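PDB 3ON3: Keto/oxoacid ferredoxin oxidoreductase, gamma subunit from Geobacter sulfurreducens, which probably serves as one subunit of an enzyme complex that oxidises 2-oxoacids and passes the electrons on to ferredoxin. Local coordinates for residues L95-D100 and T112-I117; M139-G144 and K177-K182; V125-V130 and V164-K169; R9-G14 and D72-L77; I31-Q36 and V145-A150. One frame throughout, in Å; residues are numbered along the deposited sequence.

Contact 1: residues L95-D100 and T112-I117; sequences LLVDSD and TTAFNI
L95 pairs with T112 at the start of a parallel ladder between two strands, and the first backbone bond runs from T113 N to L95 O at 2.9 Å, nearly straight. V97 N returns one to T113 O at 3.2 Å. S99 N closes the ladder on F115 O, where the donor stands well above the carbonyl plane, 61° out of it. CA-H groups of T112, L96 and D98 approach the same three carbonyl oxygens in weaker contacts.

The apolar contacts divide between the two faces. On one, the CG2 methyl of V97 rests 3.7 Å from A114 CB, and the side chains of L95 and T112 lie side by side. On the other, L96 sends CD1 obliquely to F115 CE2 at 4.1 Å and sets CG against I117 CD1; helix 131-143 packs over L96 and F115 here. The pairing is the parallel edge of the six-stranded mixed sheet, with 111-115 its outermost strand within the chain.

Polar side chains gather where the strands end. D98 has CG anti to its backbone N (chi1 175°), and its carboxylate takes two backbone amides just beyond the two segments: OD2 accepts from I118 N and OD1 from L101 N. An alanine here would probably leave both amides without these acceptors and loosen the hold on the start of helix 117-125. Farther out, D100 OD1 comes within 3.4 Å of N116 CB, and it also accepts from a water, at 2.7 Å, that bonds weakly to N116 ND2.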
# COMPACT_ATOMS: atom_id res chain seq x y z
N LEU B 95 13.77 -0.51 17.97
CA LEU B 95 13.27 0.85 17.86
C LEU B 95 14.21 1.66 16.99
O LEU B 95 15.31 1.93 17.38
CB LEU B 95 13.11 1.50 19.23
CG LEU B 95 12.78 3.00 19.20
CD1 LEU B 95 11.51 3.27 18.42
CD2 LEU B 95 12.69 3.59 20.61
N LEU B 96 13.75 2.01 15.80
CA LEU B 96 14.56 2.79 14.87
C LEU B 96 13.93 4.16 14.68
O LEU B 96 12.77 4.27 14.26
CB LEU B 96 14.67 2.07 13.52
CG LEU B 96 15.28 2.85 12.35
CD1 LEU B 96 16.80 3.06 12.54
CD2 LEU B 96 15.00 2.14 11.04
N VAL B 97 14.71 5.19 14.98
CA VAL B 97 14.22 6.55 14.85
C VAL B 97 15.17 7.40 14.01
O VAL B 97 16.31 7.01 13.80
CB VAL B 97 13.98 7.21 16.24
CG1 VAL B 97 13.10 6.32 17.10
CG2 VAL B 97 15.30 7.50 16.95
N ASP B 98 14.70 8.54 13.52
CA ASP B 98 15.59 9.54 12.97
C ASP B 98 16.14 10.40 14.11
O ASP B 98 15.38 10.86 14.97
CB ASP B 98 14.90 10.40 11.91
CG ASP B 98 15.79 11.53 11.41
OD1 ASP B 98 16.20 12.37 12.23
OD2 ASP B 98 16.09 11.58 10.21
N SER B 99 17.45 10.62 14.12
CA SER B 99 18.11 11.25 15.27
C SER B 99 18.03 12.77 15.28
O SER B 99 18.17 13.39 16.33
CB SER B 99 19.56 10.80 15.38
OG SER B 99 20.30 11.20 14.24
N ASP B 100 17.84 13.36 14.11
CA ASP B 100 17.68 14.81 14.00
C ASP B 100 16.32 15.22 14.54
O ASP B 100 16.20 16.22 15.25
CB ASP B 100 17.81 15.25 12.54
CG ASP B 100 19.25 15.26 12.06
OD1 ASP B 100 19.54 14.65 11.00
OD2 ASP B 100 20.10 15.87 12.74
N THR B 112 17.51 0.16 20.74
CA THR B 112 17.31 1.44 20.07
C THR B 112 18.46 1.81 19.16
O THR B 112 19.63 1.81 19.56
CB THR B 112 17.09 2.57 21.09
OG1 THR B 112 15.95 2.28 21.89
CG2 THR B 112 16.87 3.89 20.37
N THR B 113 18.13 2.15 17.92
CA THR B 113 19.11 2.65 16.98
C THR B 113 18.62 3.97 16.42
O THR B 113 17.46 4.10 16.08
CB THR B 113 19.34 1.68 15.81
OG1 THR B 113 19.86 0.45 16.33
CG2 THR B 113 20.34 2.27 14.81
N ALA B 114 19.53 4.93 16.33
CA ALA B 114 19.18 6.26 15.85
C ALA B 114 20.24 6.79 14.91
O ALA B 114 21.42 6.77 15.23
CB ALA B 114 18.99 7.21 17.04
N PHE B 115 19.82 7.26 13.74
CA PHE B 115 20.73 7.96 12.85
C PHE B 115 19.99 8.93 11.98
O PHE B 115 18.76 8.98 12.01
CB PHE B 115 21.65 7.01 12.04
CG PHE B 115 20.97 6.29 10.88
CD1 PHE B 115 21.01 6.82 9.60
CD2 PHE B 115 20.37 5.05 11.07
CE1 PHE B 115 20.43 6.15 8.52
CE2 PHE B 115 19.79 4.36 10.00
CZ PHE B 115 19.81 4.92 8.72
N ASN B 116 20.74 9.73 11.23
CA ASN B 116 20.17 10.77 10.40
C ASN B 116 19.52 10.23 9.13
O ASN B 116 19.97 10.53 8.03
CB ASN B 116 21.22 11.83 10.07
CG ASN B 116 22.42 11.26 9.33
OD1 ASN B 116 22.65 10.05 9.31
ND2 ASN B 116 23.19 12.14 8.71
N ILE B 117 18.47 9.44 9.30
CA ILE B 117 17.76 8.81 8.18
C ILE B 117 17.37 9.79 7.08
O ILE B 117 17.63 9.57 5.90
CB ILE B 117 16.48 8.11 8.65
CG1 ILE B 117 16.81 6.97 9.61
CG2 ILE B 117 15.71 7.58 7.45
CD1 ILE B 117 15.61 6.39 10.37
O HOH W 1 22.11 15.01 10.13

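Contact 2: residues M139-G144 and K177-K182; sequences MVALTG and KALAAK
L142 turns CG anti to its carbonyl carbon (chi1 -61°), which places that atom 4.0 Å from A178 CB, while K182 holds its CG between its own backbone N and carbonyl carbon (chi1 70°) and extends its chain from there past L142. This is helix-helix packing, between the C-terminal turns of helices 131-143 and 164-181, whose short axes come within 8.7 Å at an angle of 45°. Small residues allow the approach: A141 and A178 face each other with their CB atoms 4.3 Å apart.

Around this pair the leucines fill in. L179 brings CG and CD2 against A141 CB, the CD2 methyl at 3.8 Å. On the other flank, L142 CD2 meets the aliphatic part of K182, touching its CD at 3.9 Å as the two side chains slide past each other in opposite directions. The same methyl also lies near A178 O. Beneath the helices, L142 packs on T113, V94 and L96 of the sheet, and A181 and K182 also touch T113, so both helix ends rest on the edge strand 111-115.

The direct contact between the helices is apolar, and its polar link is indirect. Extended past L142, K182 brings NZ 2.9 Å from a water molecule, which accepts from the ammonium group and donates to A141 O, also at 2.9 Å.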
# COMPACT_ATOMS: atom_id res chain seq x y z
N MSE B 139 15.85 -1.00 8.48
CA MSE B 139 14.94 -1.94 9.14
C MSE B 139 15.27 -3.39 8.81
O MSE B 139 15.07 -4.28 9.64
CB MSE B 139 13.48 -1.68 8.72
CG MSE B 139 12.66 -0.94 9.72
SE MSE B 139 12.64 -1.70 11.54
CE MSE B 139 12.69 0.03 12.36
N VAL B 140 15.74 -3.61 7.59
CA VAL B 140 16.15 -4.95 7.14
C VAL B 140 17.41 -5.36 7.89
O VAL B 140 17.48 -6.46 8.43
CB VAL B 140 16.36 -5.00 5.59
CG1 VAL B 140 16.99 -6.33 5.13
CG2 VAL B 140 15.02 -4.73 4.85
N ALA B 141 18.40 -4.46 7.92
CA ALA B 141 19.62 -4.69 8.71
C ALA B 141 19.31 -5.08 10.16
O ALA B 141 19.79 -6.11 10.63
CB ALA B 141 20.53 -3.47 8.67
N LEU B 142 18.48 -4.29 10.83
CA LEU B 142 18.20 -4.49 12.27
C LEU B 142 17.32 -5.70 12.63
O LEU B 142 17.53 -6.32 13.66
CB LEU B 142 17.61 -3.22 12.90
CG LEU B 142 18.45 -1.95 12.88
CD1 LEU B 142 17.62 -0.76 13.33
CD2 LEU B 142 19.74 -2.08 13.74
N THR B 143 16.35 -6.05 11.80
CA THR B 143 15.42 -7.12 12.17
C THR B 143 15.86 -8.48 11.67
O THR B 143 15.57 -9.51 12.29
CB THR B 143 14.00 -6.84 11.63
OG1 THR B 143 14.04 -6.72 10.19
CG2 THR B 143 13.44 -5.56 12.23
N GLY B 144 16.55 -8.49 10.53
CA GLY B 144 16.86 -9.72 9.82
C GLY B 144 15.61 -10.50 9.45
O GLY B 144 15.67 -11.70 9.31
N LYS B 177 24.43 2.18 7.70
CA LYS B 177 24.41 3.09 8.85
C LYS B 177 23.68 2.52 10.07
O LYS B 177 24.11 2.72 11.19
CB LYS B 177 23.81 4.45 8.48
CG LYS B 177 24.64 5.27 7.51
CD LYS B 177 24.13 6.70 7.49
CE LYS B 177 24.87 7.56 6.50
NZ LYS B 177 24.65 9.00 6.81
N ALA B 178 22.57 1.81 9.84
CA ALA B 178 21.91 1.14 10.95
C ALA B 178 22.84 0.16 11.67
O ALA B 178 22.85 0.09 12.90
CB ALA B 178 20.68 0.41 10.48
N LEU B 179 23.61 -0.61 10.91
CA LEU B 179 24.51 -1.59 11.49
C LEU B 179 25.55 -0.87 12.34
O LEU B 179 25.83 -1.29 13.44
CB LEU B 179 25.17 -2.47 10.41
CG LEU B 179 24.18 -3.46 9.76
CD1 LEU B 179 24.83 -4.24 8.61
CD2 LEU B 179 23.54 -4.41 10.79
N ALA B 180 26.08 0.24 11.84
CA ALA B 180 27.14 0.95 12.52
C ALA B 180 26.62 1.82 13.68
O ALA B 180 27.35 2.08 14.62
CB ALA B 180 27.96 1.78 11.54
N ALA B 181 25.36 2.23 13.61
CA ALA B 181 24.81 3.12 14.63
C ALA B 181 24.29 2.36 15.84
O ALA B 181 24.24 2.90 16.94
CB ALA B 181 23.71 4.02 14.04
N LYS B 182 23.91 1.10 15.65
CA LYS B 182 23.27 0.36 16.72
C LYS B 182 24.23 0.10 17.89
O LYS B 182 25.46 0.22 17.76
CB LYS B 182 22.69 -0.95 16.19
CG LYS B 182 23.74 -1.95 15.80
CD LYS B 182 23.13 -3.26 15.31
CE LYS B 182 24.26 -4.20 14.87
NZ LYS B 182 23.78 -5.58 14.57
O HOH W 2 21.49 -6.04 12.92

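Contact 3: residues V125-V130 and V164-K169; sequences VGREIV and VELNRK
V130 meets the flat carboxamide of N167 with one methyl, CG1, which lies beyond the oxygen and nitrogen end of the group and well out of its plane. It is closer to OD1, at 3.6 Å, than to ND2, at 4.0 Å, so the approach is oblique and the methyl does not sit squarely over the amide. ND2 donates to the backbone O of F163, just before the helix. The other flat group, the guanidinium of R127, is engaged with F163 too, in a cation-pi interaction; towards L166 the arginine offers only its aliphatic chain, with CD 4.2 Å from L166 CD2 and the two side chains crossing at about a right angle.

V125 has its CG1 anti to the backbone N (chi1 176°), and this methyl touches L166 twice, at O (3.5 Å) and at CB (4.0 Å). Its second methyl, CG2, extends the contact one helical turn along, to K169, where CG lies 4.3 Å away. Together these contacts press the turn between helices 117-125 and 131-143 onto the first turns of helix 164-181. The turn includes G126 at positive phi and a short 3-10 segment, and V130 N bonds back to R127 O at its end. A170 of the same long helix receives both V125 and V130.

With N167 ND2 bonded to F163 O and the R127 guanidinium engaged with the F163 ring, what passes between the two segments is van der Waals packing of methyls and methylenes, partly against the oxygens of L166 and N167, so their fit probably depends on shape and burial more than on directional bonds.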
# COMPACT_ATOMS: atom_id res chain seq x y z
N VAL B 125 22.52 10.66 -0.55
CA VAL B 125 21.95 10.16 -1.79
C VAL B 125 21.60 11.32 -2.72
O VAL B 125 21.68 11.19 -3.94
CB VAL B 125 20.68 9.34 -1.51
CG1 VAL B 125 20.03 8.89 -2.81
CG2 VAL B 125 21.01 8.15 -0.63
N GLY B 126 21.21 12.45 -2.13
CA GLY B 126 20.79 13.60 -2.92
C GLY B 126 19.35 13.56 -3.39
O GLY B 126 18.99 14.25 -4.34
N ARG B 127 18.51 12.75 -2.74
CA ARG B 127 17.07 12.74 -3.03
C ARG B 127 16.22 12.52 -1.77
O ARG B 127 15.88 11.38 -1.42
CB ARG B 127 16.74 11.70 -4.09
CG ARG B 127 15.33 11.81 -4.62
CD ARG B 127 15.11 10.89 -5.82
NE ARG B 127 13.91 11.26 -6.57
CZ ARG B 127 13.79 12.40 -7.24
NH1 ARG B 127 14.78 13.29 -7.24
NH2 ARG B 127 12.66 12.67 -7.90
N GLU B 128 15.87 13.62 -1.12
CA GLU B 128 15.14 13.60 0.15
C GLU B 128 13.97 12.59 0.19
O GLU B 128 13.81 11.86 1.17
CB GLU B 128 14.63 15.01 0.46
CG GLU B 128 14.31 15.27 1.92
CD GLU B 128 13.75 16.66 2.15
OE1 GLU B 128 13.72 17.10 3.32
OE2 GLU B 128 13.34 17.32 1.17
N ILE B 129 13.15 12.56 -0.85
CA ILE B 129 11.96 11.70 -0.85
C ILE B 129 12.22 10.21 -0.66
O ILE B 129 11.28 9.45 -0.39
CB ILE B 129 11.13 11.85 -2.14
CG1 ILE B 129 12.02 11.64 -3.37
CG2 ILE B 129 10.43 13.20 -2.18
CD1 ILE B 129 11.29 11.87 -4.68
N VAL B 130 13.46 9.77 -0.82
CA VAL B 130 13.69 8.34 -0.69
C VAL B 130 14.12 7.97 0.72
O VAL B 130 14.65 6.88 0.96
CB VAL B 130 14.63 7.76 -1.79
CG1 VAL B 130 13.99 7.99 -3.19
CG2 VAL B 130 16.04 8.35 -1.70
N VAL B 164 16.82 4.32 -10.37
CA VAL B 164 17.18 3.01 -9.83
C VAL B 164 18.52 3.05 -9.06
O VAL B 164 18.61 2.50 -7.98
CB VAL B 164 17.08 1.89 -10.92
CG1 VAL B 164 18.26 1.94 -11.87
CG2 VAL B 164 16.93 0.53 -10.26
N GLU B 165 19.53 3.72 -9.60
CA GLU B 165 20.79 3.93 -8.88
C GLU B 165 20.63 4.60 -7.51
O GLU B 165 21.17 4.12 -6.51
CB GLU B 165 21.78 4.73 -9.74
CG GLU B 165 22.12 4.08 -11.08
CD GLU B 165 21.21 4.51 -12.24
OE1 GLU B 165 20.07 4.99 -12.00
OE2 GLU B 165 21.64 4.34 -13.39
N LEU B 166 19.87 5.70 -7.46
CA LEU B 166 19.64 6.43 -6.20
C LEU B 166 18.94 5.59 -5.13
O LEU B 166 19.28 5.65 -3.97
CB LEU B 166 18.84 7.72 -6.46
CG LEU B 166 19.58 8.90 -7.08
CD1 LEU B 166 20.69 8.43 -8.02
CD2 LEU B 166 18.62 9.80 -7.83
N ASN B 167 17.94 4.81 -5.52
CA ASN B 167 17.29 3.94 -4.56
C ASN B 167 18.20 2.80 -4.08
O ASN B 167 18.20 2.47 -2.90
CB ASN B 167 15.96 3.42 -5.10
CG ASN B 167 14.89 4.51 -5.14
OD1 ASN B 167 13.99 4.53 -4.31
ND2 ASN B 167 15.00 5.44 -6.08
N ARG B 168 18.97 2.19 -4.99
CA ARG B 168 19.94 1.20 -4.55
C ARG B 168 20.88 1.80 -3.50
O ARG B 168 21.12 1.21 -2.47
CB ARG B 168 20.75 0.65 -5.74
CG ARG B 168 22.13 0.10 -5.34
CD ARG B 168 22.08 -1.18 -4.51
NE ARG B 168 23.41 -1.48 -3.95
CZ ARG B 168 23.78 -2.64 -3.40
NH1 ARG B 168 22.94 -3.66 -3.33
NH2 ARG B 168 25.00 -2.77 -2.91
N LYS B 169 21.40 3.00 -3.79
CA LYS B 169 22.27 3.72 -2.88
C LYS B 169 21.59 4.02 -1.53
O LYS B 169 22.19 3.84 -0.46
CB LYS B 169 22.78 5.01 -3.53
CG LYS B 169 23.86 5.74 -2.72
CD LYS B 169 24.37 6.96 -3.47
CE LYS B 169 25.45 7.69 -2.68
NZ LYS B 169 26.63 6.80 -2.43

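Contact 4: residues R9-G14 and D72-L77; sequences RFSGAG and DALLAL
S11 grips L75 O with two donors. Its backbone N and its hydroxyl OG each lie 2.7 Å from that oxygen: OG approaches in the carbonyl plane, on a lone pair, while N stands above the plane, 37° out of it. The hydroxyl gets there because chi1 (64°) puts OG in the crowded position between the backbone N and the carbonyl carbon, folded back toward the neighbouring strand. A buried carbonyl is thus satisfied twice.

The remaining rungs follow the parallel pattern. R9 N donates to A73 O at 3.1 Å, L75 N to R9 O at 2.7 Å in a nearly linear bond, and L77 N to S11 O at 2.9 Å. These two strands, 6-12 and 71-76, are the adjacent parallel pair at the centre of the mixed six-stranded sheet; on its far side strand 6-12 bonds to strand 52-59 through F10 and G12, and strand 71-76 bonds to strand 93-98.

Along the face bearing R9, S11, L74 and A76, the CB of R9 packs on L74 CD1 at 3.7 Å, and S11 OG also touches that methyl. The guanidinium leaves the contact: NE forms a salt bridge with E7 and NH1 another with D88. Helix 79-85 lies over S11 and A76. On the other face L75 CD2 sits at the edge of the F10 ring, near its plane and 4.0 Å from CD1, the side chains crossing at about a right angle; M139 of helix 131-143, a selenomethionine in this crystal, packs on both.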
# COMPACT_ATOMS: atom_id res chain seq x y z
N ARG B 9 6.21 -1.84 12.29
CA ARG B 9 5.44 -0.67 11.93
C ARG B 9 6.36 0.43 11.48
O ARG B 9 7.44 0.64 12.05
CB ARG B 9 4.56 -0.21 13.09
CG ARG B 9 3.64 -1.29 13.59
CD ARG B 9 2.67 -0.79 14.63
NE ARG B 9 2.11 -1.92 15.36
CZ ARG B 9 1.19 -1.82 16.31
NH1 ARG B 9 0.71 -0.64 16.65
NH2 ARG B 9 0.76 -2.92 16.93
N PHE B 10 5.94 1.11 10.43
CA PHE B 10 6.69 2.22 9.89
C PHE B 10 5.85 3.44 10.18
O PHE B 10 4.75 3.59 9.63
CB PHE B 10 6.87 2.06 8.38
CG PHE B 10 7.54 0.77 7.97
CD1 PHE B 10 8.91 0.72 7.74
CD2 PHE B 10 6.79 -0.39 7.80
CE1 PHE B 10 9.53 -0.47 7.36
CE2 PHE B 10 7.40 -1.57 7.40
CZ PHE B 10 8.77 -1.62 7.18
N SER B 11 6.34 4.31 11.05
CA SER B 11 5.56 5.49 11.41
C SER B 11 6.33 6.78 11.19
O SER B 11 7.57 6.79 11.13
CB SER B 11 5.01 5.40 12.85
OG SER B 11 6.03 5.37 13.83
N GLY B 12 5.59 7.86 11.05
CA GLY B 12 6.18 9.16 10.84
C GLY B 12 5.05 10.06 10.43
O GLY B 12 4.01 10.08 11.08
N ALA B 13 5.24 10.80 9.34
CA ALA B 13 4.24 11.74 8.88
C ALA B 13 3.69 11.31 7.54
O ALA B 13 4.21 10.39 6.90
CB ALA B 13 4.82 13.14 8.80
N GLY B 14 2.64 12.00 7.12
CA GLY B 14 1.85 11.62 5.97
C GLY B 14 2.56 11.45 4.66
O GLY B 14 2.41 10.42 4.01
N ASP B 72 7.02 -5.98 17.01
CA ASP B 72 8.35 -6.46 17.30
C ASP B 72 9.39 -5.40 16.95
O ASP B 72 10.48 -5.40 17.49
CB ASP B 72 8.62 -7.74 16.53
CG ASP B 72 7.68 -8.86 16.92
OD1 ASP B 72 8.02 -9.61 17.85
OD2 ASP B 72 6.60 -8.99 16.30
N ALA B 73 9.01 -4.49 16.08
CA ALA B 73 9.92 -3.47 15.61
C ALA B 73 9.15 -2.24 15.21
O ALA B 73 8.02 -2.33 14.72
CB ALA B 73 10.73 -3.99 14.40
N LEU B 74 9.75 -1.08 15.39
CA LEU B 74 9.05 0.15 15.06
C LEU B 74 9.96 1.23 14.48
O LEU B 74 10.98 1.59 15.07
CB LEU B 74 8.33 0.71 16.29
CG LEU B 74 7.76 2.12 16.11
CD1 LEU B 74 6.45 2.11 15.28
CD2 LEU B 74 7.55 2.80 17.45
N LEU B 75 9.57 1.74 13.32
CA LEU B 75 10.24 2.89 12.77
C LEU B 75 9.45 4.14 13.13
O LEU B 75 8.25 4.15 12.98
CB LEU B 75 10.32 2.80 11.25
CG LEU B 75 10.73 4.14 10.64
CD1 LEU B 75 12.21 4.41 10.91
CD2 LEU B 75 10.43 4.18 9.15
N ALA B 76 10.14 5.17 13.60
CA ALA B 76 9.53 6.47 13.84
C ALA B 76 10.38 7.59 13.24
O ALA B 76 11.48 7.87 13.72
CB ALA B 76 9.31 6.71 15.34
N LEU B 77 9.88 8.23 12.20
CA LEU B 77 10.63 9.29 11.54
C LEU B 77 10.40 10.66 12.19
O LEU B 77 11.15 11.61 11.95
CB LEU B 77 10.31 9.33 10.04
CG LEU B 77 10.89 8.20 9.18
CD1 LEU B 77 10.40 8.29 7.73
CD2 LEU B 77 12.43 8.19 9.23

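Contact 5: residues I31-Q36 and V145-A150; sequences IYDGKQ and VVSKEA
D33 spreads its carboxylate against S147 so that each oxygen takes one donor of the same residue. OD2 is met by S147 N at 2.7 Å on its syn side, 30° out of the carboxylate plane. OD1 receives the hydroxyl OG at 3.0 Å from above that plane. The methyl of A150 stands over the same face, its CB 3.6 Å from D33 CG. S147 holds OG between its backbone N and carbonyl carbon (chi1 61°), where it also accepts from A150 N at 3.0 Å. This is an N-cap at the start of helix 148-157, and D33 serves as its second shell: by accepting the hydrogen bond from the hydroxyl it probably holds OG turned to accept from the helix amide, and its charge probably suits the positive end of the helix dipole. An alanine in place of D33 would probably leave S147 N without its acceptor and the capping hydroxyl freer to turn.

Y32 turns its ring away from the contact and packs with CB, 3.8 Å from A150 CB, while the ring passes A150 O obliquely. K35 runs out extended and places NZ 2.8 Å from V145 O, nearly along the C=O axis.

The contact ties the end of helix 18-32, and the turn that leads from it to strand 36-43, to the link between helices 131-143 and 148-157. V145 and V146 pack back onto M25 of helix 18-32, with V145 reaching Y6 and I8 of strand 6-12 as well, and R48 of the second subunit packs on I31 and Y32.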
# COMPACT_ATOMS: atom_id res chain seq x y z
N ILE B 31 6.86 -12.62 -2.05
CA ILE B 31 7.32 -12.80 -3.42
C ILE B 31 8.75 -13.33 -3.47
O ILE B 31 9.02 -14.29 -4.18
CB ILE B 31 7.28 -11.49 -4.21
CG1 ILE B 31 5.87 -10.90 -4.19
CG2 ILE B 31 7.74 -11.73 -5.64
CD1 ILE B 31 5.78 -9.55 -4.85
N TYR B 32 9.66 -12.70 -2.71
CA TYR B 32 11.08 -13.05 -2.80
C TYR B 32 11.58 -14.00 -1.72
O TYR B 32 12.32 -14.91 -2.02
CB TYR B 32 11.97 -11.81 -2.93
CG TYR B 32 11.53 -10.99 -4.10
CD1 TYR B 32 11.79 -11.40 -5.41
CD2 TYR B 32 10.81 -9.83 -3.91
CE1 TYR B 32 11.35 -10.65 -6.50
CE2 TYR B 32 10.35 -9.08 -4.98
CZ TYR B 32 10.63 -9.49 -6.27
OH TYR B 32 10.17 -8.72 -7.31
N ASP B 33 11.16 -13.82 -0.48
CA ASP B 33 11.70 -14.69 0.57
C ASP B 33 10.88 -15.94 0.83
O ASP B 33 11.30 -16.79 1.61
CB ASP B 33 11.97 -13.91 1.86
CG ASP B 33 13.46 -13.83 2.18
OD1 ASP B 33 14.26 -14.31 1.35
OD2 ASP B 33 13.83 -13.29 3.25
N GLY B 34 9.72 -16.06 0.18
CA GLY B 34 8.90 -17.26 0.30
C GLY B 34 8.05 -17.32 1.56
O GLY B 34 7.48 -18.36 1.89
N LYS B 35 7.95 -16.22 2.27
CA LYS B 35 7.10 -16.21 3.45
C LYS B 35 5.69 -15.68 3.13
O LYS B 35 5.37 -15.39 1.97
CB LYS B 35 7.75 -15.41 4.59
CG LYS B 35 9.13 -15.93 4.97
CD LYS B 35 9.85 -15.00 5.94
CE LYS B 35 11.17 -15.62 6.42
NZ LYS B 35 11.82 -14.82 7.50
N GLN B 36 4.86 -15.57 4.16
CA GLN B 36 3.54 -14.97 4.02
C GLN B 36 3.61 -13.58 4.62
O GLN B 36 4.43 -13.32 5.49
CB GLN B 36 2.49 -15.80 4.76
CG GLN B 36 2.64 -17.30 4.54
CD GLN B 36 1.42 -17.91 3.90
OE1 GLN B 36 0.74 -17.27 3.10
NE2 GLN B 36 1.13 -19.16 4.24
N VAL B 145 14.48 -9.83 9.28
CA VAL B 145 13.24 -10.55 9.01
C VAL B 145 13.21 -11.11 7.58
O VAL B 145 12.65 -12.19 7.34
CB VAL B 145 11.96 -9.71 9.35
CG1 VAL B 145 11.75 -8.57 8.36
CG2 VAL B 145 10.74 -10.60 9.39
N VAL B 146 13.82 -10.38 6.65
CA VAL B 146 13.95 -10.84 5.26
C VAL B 146 15.42 -10.76 4.85
O VAL B 146 16.18 -9.97 5.43
CB VAL B 146 13.11 -9.97 4.29
CG1 VAL B 146 11.62 -10.13 4.59
CG2 VAL B 146 13.52 -8.48 4.36
N SER B 147 15.81 -11.55 3.85
CA SER B 147 17.18 -11.48 3.34
C SER B 147 17.40 -10.11 2.72
O SER B 147 16.45 -9.47 2.26
CB SER B 147 17.47 -12.58 2.31
OG SER B 147 16.61 -12.46 1.18
N LYS B 148 18.65 -9.66 2.71
CA LYS B 148 19.00 -8.41 2.07
C LYS B 148 18.64 -8.49 0.58
O LYS B 148 18.16 -7.51 0.01
CB LYS B 148 20.50 -8.11 2.25
CG LYS B 148 20.97 -6.80 1.60
CD LYS B 148 22.51 -6.69 1.53
CE LYS B 148 22.97 -5.28 1.14
NZ LYS B 148 24.43 -5.22 0.72
N GLU B 149 18.84 -9.66 -0.02
CA GLU B 149 18.49 -9.86 -1.43
C GLU B 149 16.99 -9.67 -1.69
O GLU B 149 16.62 -8.99 -2.65
CB GLU B 149 19.00 -11.21 -1.98
CG GLU B 149 18.52 -11.50 -3.41
CD GLU B 149 18.95 -12.87 -3.99
OE1 GLU B 149 19.56 -13.70 -3.28
OE2 GLU B 149 18.67 -13.11 -5.18
N ALA B 150 16.15 -10.28 -0.85
CA ALA B 150 14.69 -10.17 -0.96
C ALA B 150 14.26 -8.71 -0.94
O ALA B 150 13.47 -8.25 -1.77
CB ALA B 150 14.00 -10.93 0.17

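In the fold
Contacts 1 and 4 belong to one sheet: L96 of contact 1 bonds through its N to L74 O and through its O to A76 N, both at 2.9 Å, so strand 93-98 connects the two pairs, whose centres are 11 Å apart. Contact 2 lies over this sheet, with M139 packing on L96, F10 and L75. Contacts 2 and 3 sit about 18 Å apart, centre to centre, at opposite ends of helix 164-181. Contact 5 lies across the chain's centre from contact 1, about 24 Å between centres, and reaches contact 2 through V140 CG1, 3.7 Å from V146 O.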